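Local coordinates for vinylacetyl-CoA Delta-isomerase (Nitrosopumilus maritimus SCM1, PDB 6VJR) that dehydrates 4-hydroxybutyryl-CoA as an oxygen-tolerant archaeal enzyme built around a [4Fe-4S] cluster and FAD, at the interface of chains A and B. Numbering follows the deposited sequence. Chains: chain A/B, Vinylacetyl-CoA Delta-isomerase.

The interface of chains A and B. Residues chain A 466-467, 470, 491, 495; chain B 88, 92, 301.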
ATOM      1  N   TYR A 466       7.443  27.866  -0.485  1.00 13.69           N
ATOM      2  CA  TYR A 466       7.989  27.887  -1.820  1.00 14.49           C
ATOM      3  C   TYR A 466       7.052  27.192  -2.797  1.00 12.45           C
ATOM      4  O   TYR A 466       6.764  27.707  -3.873  1.00 13.88           O
ATOM      5  CB  TYR A 466       9.385  27.251  -1.795  1.00 14.68           C
ATOM      6  CG  TYR A 466      10.164  27.091  -3.094  1.00 17.54           C
ATOM      7  CD1 TYR A 466       9.857  26.093  -4.009  1.00 18.17           C
ATOM      8  CD2 TYR A 466      11.325  27.802  -3.321  1.00 21.57           C
ATOM      9  CE1 TYR A 466      10.597  25.876  -5.157  1.00 22.36           C
ATOM     10  CE2 TYR A 466      12.094  27.572  -4.458  1.00 25.04           C
ATOM     11  CZ  TYR A 466      11.713  26.621  -5.391  1.00 24.67           C
ATOM     12  OH  TYR A 466      12.445  26.325  -6.538  1.00 27.73           O
ATOM     13  N   LYS A 467       6.580  26.017  -2.398  1.00 12.49           N
ATOM     14  CA  LYS A 467       5.708  25.222  -3.259  1.00 12.51           C
ATOM     15  C   LYS A 467       4.335  25.874  -3.495  1.00 12.59           C
ATOM     16  O   LYS A 467       3.819  25.857  -4.614  1.00 12.41           O
ATOM     17  CB  LYS A 467       5.564  23.800  -2.701  1.00 12.70           C
ATOM     18  CG  LYS A 467       6.874  23.006  -2.723  1.00 13.23           C
ATOM     19  CD  LYS A 467       6.794  21.618  -2.104  1.00 15.51           C
ATOM     20  CE  LYS A 467       8.160  20.968  -2.210  1.00 17.43           C
ATOM     21  NZ  LYS A 467       8.155  19.667  -1.605  1.00 22.28           N
ATOM     22  N   LEU A 470       4.840  28.265  -6.238  1.00 11.88           N
ATOM     23  CA  LEU A 470       4.861  27.608  -7.542  1.00 12.46           C
ATOM     24  C   LEU A 470       3.443  27.429  -8.072  1.00 12.06           C
ATOM     25  O   LEU A 470       3.209  27.619  -9.265  1.00 13.37           O
ATOM     26  CB  LEU A 470       5.515  26.235  -7.474  1.00 13.81           C
ATOM     27  CG  LEU A 470       6.991  26.177  -7.081  1.00 14.04           C
ATOM     28  CD1 LEU A 470       7.367  24.703  -6.980  1.00 15.24           C
ATOM     29  CD2 LEU A 470       7.904  26.908  -7.999  1.00 16.14           C
ATOM     30  N   PHE A 491      16.143  22.882  -1.463  1.00 16.86           N
ATOM     31  CA  PHE A 491      16.152  23.268  -2.872  1.00 17.03           C
ATOM     32  C   PHE A 491      17.453  23.952  -3.283  1.00 17.25           C
ATOM     33  O   PHE A 491      17.852  23.861  -4.459  1.00 19.25           O
ATOM     34  CB  PHE A 491      14.898  24.010  -3.315  1.00 17.69           C
ATOM     35  CG  PHE A 491      13.696  23.109  -3.501  1.00 17.48           C
ATOM     36  CD1 PHE A 491      13.822  21.821  -3.972  1.00 20.12           C
ATOM     37  CD2 PHE A 491      12.426  23.561  -3.201  1.00 19.37           C
ATOM     38  CE1 PHE A 491      12.688  21.005  -4.129  1.00 21.12           C
ATOM     39  CE2 PHE A 491      11.313  22.738  -3.391  1.00 20.46           C
ATOM     40  CZ  PHE A 491      11.462  21.454  -3.805  1.00 19.24           C
ATOM     41  N   PHE A 495      19.161  22.232  -6.580  1.00 17.40           N
ATOM     42  CA  PHE A 495      19.438  22.995  -7.790  1.00 17.86           C
ATOM     43  C   PHE A 495      20.870  23.549  -7.866  1.00 20.23           C
ATOM     44  O   PHE A 495      21.173  24.306  -8.779  1.00 22.03           O
ATOM     45  CB  PHE A 495      18.388  24.093  -7.950  1.00 18.48           C
ATOM     46  CG  PHE A 495      16.979  23.532  -8.147  1.00 17.35           C
ATOM     47  CD1 PHE A 495      16.672  22.640  -9.177  1.00 15.62           C
ATOM     48  CD2 PHE A 495      15.974  23.846  -7.256  1.00 17.04           C
ATOM     49  CE1 PHE A 495      15.389  22.108  -9.313  1.00 15.80           C
ATOM     50  CE2 PHE A 495      14.693  23.315  -7.409  1.00 16.99           C
ATOM     51  CZ  PHE A 495      14.417  22.444  -8.434  1.00 16.49           C
TER
ATOM     52  N   ARG B  88      13.652  18.786 -12.998  1.00 13.56           N
ATOM     53  CA  ARG B  88      12.796  19.138 -11.870  1.00 12.73           C
ATOM     54  C   ARG B  88      12.438  20.628 -11.884  1.00 12.78           C
ATOM     55  O   ARG B  88      11.320  21.042 -11.590  1.00 12.55           O
ATOM     56  CB  ARG B  88      13.392  18.684 -10.540  1.00 13.71           C
ATOM     57  CG  ARG B  88      12.460  18.963  -9.365  1.00 13.35           C
ATOM     58  CD  ARG B  88      12.978  18.357  -8.090  1.00 13.61           C
ATOM     59  NE  ARG B  88      12.033  18.484  -6.989  1.00 13.11           N
ATOM     60  CZ  ARG B  88      12.135  17.818  -5.840  1.00 13.28           C
ATOM     61  NH1 ARG B  88      13.208  17.063  -5.536  1.00 14.68           N
ATOM     62  NH2 ARG B  88      11.166  17.933  -4.969  1.00 14.64           N
ATOM     63  N   GLN B  92       8.661  22.340 -12.078  1.00 13.30           N
ATOM     64  CA  GLN B  92       8.218  23.363 -11.143  1.00 12.44           C
ATOM     65  C   GLN B  92       7.707  24.596 -11.888  1.00 13.30           C
ATOM     66  O   GLN B  92       6.731  25.222 -11.470  1.00 14.15           O
ATOM     67  CB  GLN B  92       9.337  23.812 -10.224  1.00 12.74           C
ATOM     68  CG  GLN B  92       9.781  22.802  -9.191  1.00 13.11           C
ATOM     69  CD  GLN B  92      10.765  23.360  -8.183  1.00 13.84           C
ATOM     70  OE1 GLN B  92      11.287  24.452  -8.310  1.00 15.89           O
ATOM     71  NE2 GLN B  92      10.968  22.612  -7.117  1.00 15.49           N
ATOM     72  N   ASP B 301       5.867  18.894  -6.784  1.00 10.90           N
ATOM     73  CA  ASP B 301       6.055  20.091  -5.986  1.00 11.57           C
ATOM     74  C   ASP B 301       4.917  21.090  -6.176  1.00 10.76           C
ATOM     75  O   ASP B 301       4.389  21.643  -5.213  1.00 12.20           O
ATOM     76  CB  ASP B 301       7.375  20.747  -6.364  1.00 11.96           C
ATOM     77  CG  ASP B 301       8.635  19.980  -5.986  1.00 13.44           C
ATOM     78  OD1 ASP B 301       8.592  19.187  -5.009  1.00 13.22           O
ATOM     79  OD2 ASP B 301       9.693  20.130  -6.714  1.00 15.39           O
TER
HETATM   80  O   HOH W   1       5.504  27.715 -10.977  1.00 15.87           O
HETATM   81  O   HOH W   2       8.559  17.023  -2.711  1.00 20.87           O
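The ring of A:Phe491 takes the amide of B:Gln92 over one face, NE2 standing 3.5 Å above the ring plane toward its rim, while the guanidinium of B:Arg88 and the carboxylate of B:Asp301 lie at its edge. The guanidinium is turned 80° to that ring and receives CE1 of A:Phe491 on its own flat face, an arrangement that leaves its in-plane N-H groups for B:Asp301. A:Phe495, from the loop after helix 489-494, points its CZ edge at the same amide, and A:Tyr466 has the amide carbon at its ring edge and A:Phe491 against a face. Three flat rings of chain A thus border the amide of B:Gln92, on helix 77-94.

Glutamine suits this setting because its amide offers an acceptor and a donor at once. A:Tyr466, pairing a ring edge with a hydroxyl, gives a 2.8 Å hydrogen bond from OH to B:Gln92 OE1, slightly tilted from the carbonyl plane; CG of the tyrosine, anti to the backbone N (chi1 177°), directs the hydroxyl toward chain B. At the other end, B:Gln92 NE2 donates to B:Asp301 OD2 at 2.8 Å; together the two bonds set which way round the amide faces. A:Leu470 CD1 packs 3.8 Å from B:Gln92 CG, on the glutamine's aliphatic stem.

B:Arg88 grips B:Asp301 side-on, NE to OD2 and NH2 to OD1, each carboxylate oxygen accepting on its syn lone pair; the extended arginine spans from helix 77-94 to helix 295-314 within chain B. The carboxylate's two oxygens also draw A:Lys467, on helix 464-475, into a longer salt bridge, which may balance charge across this patch, one of two equivalents joining chains A and B in the deposited tetramer. Water 2 lies 2.9 Å from A:Lys467 NZ and 3.2 Å from B:Asp301 OD1.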